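Local coordinates for protein Pre-mRNA splicing factor PRP8 (PDB 6NQI) that probably binds spliceosomal U2, U5 and U6 snRNAs and pre-mRNA introns as part of the splicing machinery, this chain being its RNase H-like domain, at residues 19-28 / 40-48. Numbering follows the deposited sequence.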
loop_
_atom_site.group_PDB
_atom_site.type_symbol
_atom_site.label_atom_id
_atom_site.label_comp_id
_atom_site.label_asym_id
_atom_site.label_seq_id
_atom_site.Cartn_x
_atom_site.Cartn_y
_atom_site.Cartn_z
ATOM N N ALA A 19 -0.694 -5.043 10.075
ATOM C CA ALA A 19 -1.892 -5.863 10.074
ATOM C C ALA A 19 -2.403 -6.069 11.498
ATOM O O ALA A 19 -3.618 -6.157 11.713
ATOM C CB ALA A 19 -1.612 -7.195 9.378
ATOM N N TYR A 20 -1.499 -6.155 12.465
ATOM C CA TYR A 20 -1.837 -6.120 13.876
ATOM C C TYR A 20 -1.379 -4.798 14.472
ATOM O O TYR A 20 -0.182 -4.502 14.475
ATOM C CB TYR A 20 -1.220 -7.284 14.651
ATOM C CG TYR A 20 -1.391 -7.125 16.142
ATOM C CD1 TYR A 20 -2.619 -7.373 16.758
ATOM C CD2 TYR A 20 -0.329 -6.731 16.935
ATOM C CE1 TYR A 20 -2.783 -7.220 18.124
ATOM C CE2 TYR A 20 -0.479 -6.583 18.295
ATOM C CZ TYR A 20 -1.705 -6.826 18.891
ATOM O OH TYR A 20 -1.828 -6.659 20.259
ATOM N N ARG A 21 -2.320 -4.023 15.003
ATOM C CA ARG A 21 -1.962 -2.859 15.801
ATOM C C ARG A 21 -2.584 -3.031 17.180
ATOM O O ARG A 21 -3.772 -3.374 17.275
ATOM C CB ARG A 21 -2.435 -1.540 15.159
ATOM C CG ARG A 21 -1.619 -1.126 13.912
ATOM C CD ARG A 21 -1.849 0.337 13.520
ATOM N NE ARG A 21 -3.258 0.632 13.321
ATOM C CZ ARG A 21 -3.773 1.847 13.415
ATOM N NH1 ARG A 21 -2.979 2.870 13.710
ATOM N NH2 ARG A 21 -5.076 2.032 13.235
ATOM N N PRO A 22 -1.806 -2.889 18.265
ATOM C CA PRO A 22 -2.349 -3.153 19.608
ATOM C C PRO A 22 -3.687 -2.468 19.837
ATOM O O PRO A 22 -3.788 -1.244 19.724
ATOM C CB PRO A 22 -1.259 -2.603 20.538
ATOM C CG PRO A 22 0.000 -2.732 19.746
ATOM C CD PRO A 22 -0.406 -2.429 18.315
ATOM N N HIS A 23 -4.721 -3.267 20.123
ATOM C CA HIS A 23 -6.061 -2.767 20.450
ATOM C C HIS A 23 -6.621 -1.815 19.390
ATOM O O HIS A 23 -7.262 -0.811 19.704
ATOM C CB HIS A 23 -6.091 -2.088 21.814
ATOM C CG HIS A 23 -5.689 -2.960 22.969
ATOM N ND1 HIS A 23 -4.447 -2.886 23.569
ATOM C CD2 HIS A 23 -6.400 -3.862 23.689
ATOM C CE1 HIS A 23 -4.399 -3.737 24.580
ATOM N NE2 HIS A 23 -5.572 -4.339 24.676
ATOM N N ALA A 24 -6.369 -2.118 18.122
ATOM C CA ALA A 24 -6.956 -1.326 17.049
ATOM C C ALA A 24 -6.975 -2.162 15.783
ATOM O O ALA A 24 -6.195 -3.107 15.637
ATOM C CB ALA A 24 -6.198 -0.018 16.812
ATOM N N ASN A 25 -7.910 -1.840 14.893
ATOM C CA ASN A 25 -7.910 -2.457 13.571
ATOM C C ASN A 25 -6.609 -2.129 12.851
ATOM O O ASN A 25 -6.150 -0.985 12.871
ATOM C CB ASN A 25 -9.086 -1.951 12.737
ATOM C CG ASN A 25 -10.433 -2.194 13.391
ATOM O OD1 ASN A 25 -10.616 -3.143 14.158
ATOM N ND2 ASN A 25 -11.398 -1.348 13.062
ATOM N N GLY A 26 -6.003 -3.149 12.240
ATOM C CA GLY A 26 -4.837 -2.977 11.393
ATOM C C GLY A 26 -5.205 -2.708 9.942
ATOM O O GLY A 26 -6.372 -2.542 9.584
ATOM N N VAL A 27 -4.173 -2.681 9.087
ATOM C CA VAL A 27 -4.328 -2.410 7.652
ATOM C C VAL A 27 -3.267 -3.195 6.888
ATOM O O VAL A 27 -2.139 -3.360 7.360
ATOM C CB VAL A 27 -4.230 -0.895 7.331
ATOM C CG1 VAL A 27 -4.089 -0.661 5.849
ATOM C CG2 VAL A 27 -5.464 -0.157 7.792
ATOM N N ILE A 28 -3.633 -3.688 5.707
ATOM C CA ILE A 28 -2.687 -4.198 4.716
ATOM C C ILE A 28 -2.745 -3.297 3.481
ATOM O O ILE A 28 -3.833 -3.023 2.953
ATOM C CB ILE A 28 -2.988 -5.659 4.336
ATOM C CG1 ILE A 28 -2.803 -6.567 5.546
ATOM C CG2 ILE A 28 -2.097 -6.096 3.101
ATOM C CD1 ILE A 28 -3.153 -8.000 5.285
ATOM N N VAL A 40 -6.368 -0.401 0.240
ATOM C CA VAL A 40 -6.354 -0.416 1.696
ATOM C C VAL A 40 -7.289 -1.525 2.146
ATOM O O VAL A 40 -8.498 -1.490 1.865
ATOM C CB VAL A 40 -6.782 0.937 2.282
ATOM C CG1 VAL A 40 -6.573 0.939 3.767
ATOM C CG2 VAL A 40 -5.993 2.051 1.659
ATOM N N LYS A 41 -6.733 -2.531 2.803
ATOM C CA LYS A 41 -7.526 -3.613 3.363
ATOM C C LYS A 41 -7.486 -3.476 4.884
ATOM O O LYS A 41 -6.459 -3.756 5.506
ATOM C CB LYS A 41 -6.992 -4.966 2.891
ATOM C CG LYS A 41 -7.614 -6.137 3.592
ATOM C CD LYS A 41 -9.062 -6.387 3.142
ATOM C CE LYS A 41 -9.571 -7.731 3.680
ATOM N NZ LYS A 41 -10.982 -7.994 3.285
ATOM N N ILE A 42 -8.587 -3.036 5.480
ATOM C CA ILE A 42 -8.652 -2.888 6.935
ATOM C C ILE A 42 -8.825 -4.268 7.561
ATOM O O ILE A 42 -9.749 -5.000 7.205
ATOM C CB ILE A 42 -9.789 -1.936 7.344
ATOM C CG1 ILE A 42 -9.665 -0.608 6.569
ATOM C CG2 ILE A 42 -9.756 -1.694 8.823
ATOM C CD1 ILE A 42 -10.826 0.344 6.730
ATOM N N VAL A 43 -7.899 -4.648 8.443
ATOM C CA VAL A 43 -7.922 -5.922 9.171
ATOM C C VAL A 43 -8.582 -5.686 10.534
ATOM O O VAL A 43 -8.010 -5.026 11.411
ATOM C CB VAL A 43 -6.511 -6.502 9.336
ATOM C CG1 VAL A 43 -6.541 -7.769 10.190
ATOM C CG2 VAL A 43 -5.890 -6.779 7.971
ATOM N N HIS A 44 -9.783 -6.227 10.729
ATOM C CA HIS A 44 -10.515 -5.945 11.954
ATOM C C HIS A 44 -9.885 -6.617 13.168
ATOM O O HIS A 44 -9.238 -7.660 13.060
ATOM C CB HIS A 44 -11.962 -6.385 11.818
ATOM C CG HIS A 44 -12.893 -5.598 12.675
ATOM N ND1 HIS A 44 -13.256 -5.996 13.945
ATOM C CD2 HIS A 44 -13.506 -4.411 12.457
ATOM C CE1 HIS A 44 -14.070 -5.093 14.461
ATOM N NE2 HIS A 44 -14.238 -4.125 13.578
ATOM N N ARG A 45 -10.118 -6.022 14.345
ATOM C CA ARG A 45 -9.539 -6.567 15.564
ATOM C C ARG A 45 -10.021 -7.971 15.880
ATOM O O ARG A 45 -9.276 -8.725 16.513
ATOM C CB ARG A 45 -9.898 -5.710 16.776
ATOM C CG ARG A 45 -9.135 -4.453 16.998
ATOM C CD ARG A 45 -9.950 -3.585 17.925
ATOM N NE ARG A 45 -11.195 -3.283 17.235
ATOM C CZ ARG A 45 -12.169 -2.518 17.707
ATOM N NH1 ARG A 45 -12.076 -1.958 18.914
ATOM N NH2 ARG A 45 -13.253 -2.322 16.964
ATOM N N THR A 46 -11.213 -8.371 15.420
ATOM C CA THR A 46 -11.692 -9.700 15.804
ATOM C C THR A 46 -10.777 -10.780 15.257
ATOM O O THR A 46 -10.711 -11.878 15.825
ATOM C CB THR A 46 -13.139 -9.937 15.346
ATOM O OG1 THR A 46 -13.211 -9.923 13.911
ATOM C CG2 THR A 46 -14.067 -8.866 15.924
ATOM N N THR A 47 -10.055 -10.463 14.171
ATOM C CA THR A 47 -9.039 -11.356 13.630
ATOM C C THR A 47 -8.147 -11.898 14.739
ATOM O O THR A 47 -7.943 -13.111 14.857
ATOM C CB THR A 47 -8.198 -10.598 12.592
ATOM O OG1 THR A 47 -9.045 -10.049 11.579
ATOM C CG2 THR A 47 -7.147 -11.480 11.958
ATOM N N TRP A 48 -7.691 -11.022 15.627
ATOM C CA TRP A 48 -6.695 -11.421 16.609
ATOM C C TRP A 48 -7.289 -11.954 17.908
ATOM O O TRP A 48 -6.536 -12.496 18.722
ATOM C CB TRP A 48 -5.781 -10.227 16.923
ATOM C CG TRP A 48 -5.300 -9.569 15.717
ATOM C CD1 TRP A 48 -5.673 -8.348 15.236
ATOM C CD2 TRP A 48 -4.343 -10.091 14.797
ATOM N NE1 TRP A 48 -5.003 -8.080 14.061
ATOM C CE2 TRP A 48 -4.184 -9.138 13.776
ATOM C CE3 TRP A 48 -3.605 -11.268 14.746
ATOM C CZ2 TRP A 48 -3.313 -9.326 12.722
ATOM C CZ3 TRP A 48 -2.755 -11.458 13.714
ATOM C CH2 TRP A 48 -2.603 -10.490 12.706
#
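Ile-28 and Lys-41 form an antiparallel hydrogen-bonded pair, with Ile-28 N to Lys-41 O at 2.8 Å and nearly straight (166°). This pair and the next two bridges join the hairpin of strands 24-32 and 37-43 in the RNase H-like sheet. The packed part lies here: Val-27 CG1 touches Val-40 CG1 at 3.6 Å on one face, and Ile-28 CG1 meets Val-43 CG2 on the other, where His-65 of helix 54-71 also touches Ile-28. Beyond Gly-26 and Val-43 the pairing gives way to side chains. The buried Asn-25, its CG set beside the backbone N (chi1 -57°), puts OD1 over the centre of the His-44 ring and 2.9 Å from Arg-45 N, while Asn-25 ND2 is bonded to Thr-129 O.

Tyr-20 and Trp-48 make a close, partly exposed aromatic patch: Tyr-20 presents a ring edge to the indole face, planes 81° apart, and its CB sits 3.5 Å from Trp-48 CZ2. Trp-48 NE1 reaches Ala-19 O only weakly. With an alanine in place of Trp-48, the Tyr-20 edge would probably lose its aromatic partner and a gap would open beside Ala-19. The loose solvent side belongs to Arg-45, whose CD merely brushes His-23 C at 4.0 Å. Backbone bonding thus weakens from Ile-28/Lys-41 toward Gly-26 N and Val-43 O, and the turn out of strand 37-43 is met by one buried amide oxygen, taking a firm bond from Arg-45 N and a weak one from NE.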